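Local coordinates for protein probable N-glycosylase/DNA lyase (Thermotoga maritima, PDB 3N0U) that belongs to the helix-hairpin-helix superfamily of DNA glycosylases and is probably a DNA glycosylase/lyase, at residues 196-199 with 204-207. Numbering follows the deposited sequence.
Sequences EAFG and KFDL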
loop_
_atom_site.group_PDB
_atom_site.type_symbol
_atom_site.label_atom_id
_atom_site.label_comp_id
_atom_site.label_asym_id
_atom_site.label_seq_id
_atom_site.Cartn_x
_atom_site.Cartn_y
_atom_site.Cartn_z
ATOM N N GLU A 196 5.296 -8.028 -15.774
ATOM C CA GLU A 196 5.056 -8.052 -17.208
ATOM C C GLU A 196 5.181 -9.465 -17.765
ATOM O O GLU A 196 4.379 -9.870 -18.611
ATOM C CB GLU A 196 6.044 -7.119 -17.910
ATOM C CG GLU A 196 5.777 -6.924 -19.373
ATOM C CD GLU A 196 6.684 -5.856 -19.973
ATOM O OE1 GLU A 196 7.917 -5.917 -19.742
ATOM O OE2 GLU A 196 6.160 -4.947 -20.653
ATOM N N ALA A 197 6.155 -10.225 -17.266
ATOM C CA ALA A 197 6.327 -11.623 -17.683
ATOM C C ALA A 197 5.102 -12.463 -17.332
ATOM O O ALA A 197 4.740 -13.388 -18.051
ATOM C CB ALA A 197 7.573 -12.228 -17.053
ATOM N N PHE A 198 4.468 -12.122 -16.221
ATOM C CA PHE A 198 3.275 -12.813 -15.757
ATOM C C PHE A 198 2.028 -12.313 -16.501
ATOM O O PHE A 198 1.017 -12.992 -16.545
ATOM C CB PHE A 198 3.166 -12.550 -14.247
ATOM C CG PHE A 198 2.102 -13.335 -13.532
ATOM C CD1 PHE A 198 2.236 -14.691 -13.349
ATOM C CD2 PHE A 198 1.018 -12.696 -12.975
ATOM C CE1 PHE A 198 1.262 -15.421 -12.653
ATOM C CE2 PHE A 198 0.047 -13.401 -12.281
ATOM C CZ PHE A 198 0.178 -14.765 -12.102
ATOM N N GLY A 199 2.093 -11.114 -17.069
ATOM C CA GLY A 199 0.932 -10.531 -17.723
ATOM C C GLY A 199 -0.004 -9.747 -16.810
ATOM O O GLY A 199 -1.204 -9.693 -17.062
ATOM N N LYS A 204 -1.805 -4.959 -9.547
ATOM C CA LYS A 204 -2.507 -6.237 -9.368
ATOM C C LYS A 204 -1.541 -7.368 -9.032
ATOM O O LYS A 204 -1.868 -8.268 -8.253
ATOM C CB LYS A 204 -3.293 -6.593 -10.635
ATOM C CG LYS A 204 -4.537 -5.775 -10.790
ATOM C CD LYS A 204 -5.382 -6.179 -11.960
ATOM C CE LYS A 204 -6.581 -5.255 -12.069
ATOM N NZ LYS A 204 -7.419 -5.580 -13.263
ATOM N N PHE A 205 -0.367 -7.335 -9.638
ATOM C CA PHE A 205 0.643 -8.362 -9.399
ATOM C C PHE A 205 0.930 -8.455 -7.909
ATOM O O PHE A 205 1.074 -9.547 -7.370
ATOM C CB PHE A 205 1.928 -8.036 -10.170
ATOM C CG PHE A 205 2.936 -9.134 -10.159
ATOM C CD1 PHE A 205 2.635 -10.369 -10.698
ATOM C CD2 PHE A 205 4.191 -8.938 -9.614
ATOM C CE1 PHE A 205 3.565 -11.392 -10.692
ATOM C CE2 PHE A 205 5.134 -9.966 -9.620
ATOM C CZ PHE A 205 4.810 -11.186 -10.165
ATOM N N ASP A 206 1.001 -7.309 -7.246
ATOM C CA ASP A 206 1.221 -7.285 -5.792
ATOM C C ASP A 206 0.224 -8.175 -5.051
ATOM O O ASP A 206 0.582 -8.860 -4.086
ATOM C CB ASP A 206 1.082 -5.859 -5.257
ATOM C CG ASP A 206 1.223 -5.787 -3.761
ATOM O OD1 ASP A 206 2.376 -5.800 -3.267
ATOM O OD2 ASP A 206 0.184 -5.695 -3.085
ATOM N N LEU A 207 -1.036 -8.147 -5.474
ATOM C CA LEU A 207 -2.056 -8.955 -4.797
ATOM C C LEU A 207 -1.877 -10.438 -5.058
ATOM O O LEU A 207 -2.131 -11.248 -4.177
ATOM C CB LEU A 207 -3.454 -8.510 -5.175
ATOM C CG LEU A 207 -3.770 -7.076 -4.766
ATOM C CD1 LEU A 207 -5.180 -6.758 -5.212
ATOM C CD2 LEU A 207 -3.623 -6.884 -3.254
#
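A tight turn between the consecutive helices 181-198 and 202-214 in this all-helical glycosylase fold brings Phe198 against Phe205. Phe198 is the last residue of helix 181-198, and Phe205 lies in the first turn of helix 202-214. A Schellman motif ends the first helix. Gly199 is its C-prime residue, with phi at 87°, and a weak hydrogen bond runs from Gly199 N to Glu196 O, 3.0 Å. The chain then turns quickly into the next helix. The two phenylalanines are the residues that meet across the turn, and no hydrogen bond joins the segments. Both side chains have CG anti to the backbone N, with chi1 at -172° for Phe198. This swings the Phe198 ring toward the second helix, where the CD1 and CE1 atoms of Phe205 meet it. The ring centroids lie 5.5 Å apart and the planes are inclined at 57°, an oblique pair. Phe198 CD2 sits at the edge of the Phe205 ring, near its plane. Both rings are buried and also touch Leu20 of helix 13-44. Phe205 packs back on Leu191, Val194 and Ala195 of helix 181-198. Arg24 makes a cation-pi contact with Phe198 and also hydrogen-bonds to its carbonyl O, so the one side chain contacts both the ring and the backbone of Phe198. Phe205 CE1 lies 3.8 Å from Phe198 CB, and Phe205 CD1 makes the closest approach, 3.6 Å from Phe198 CD2.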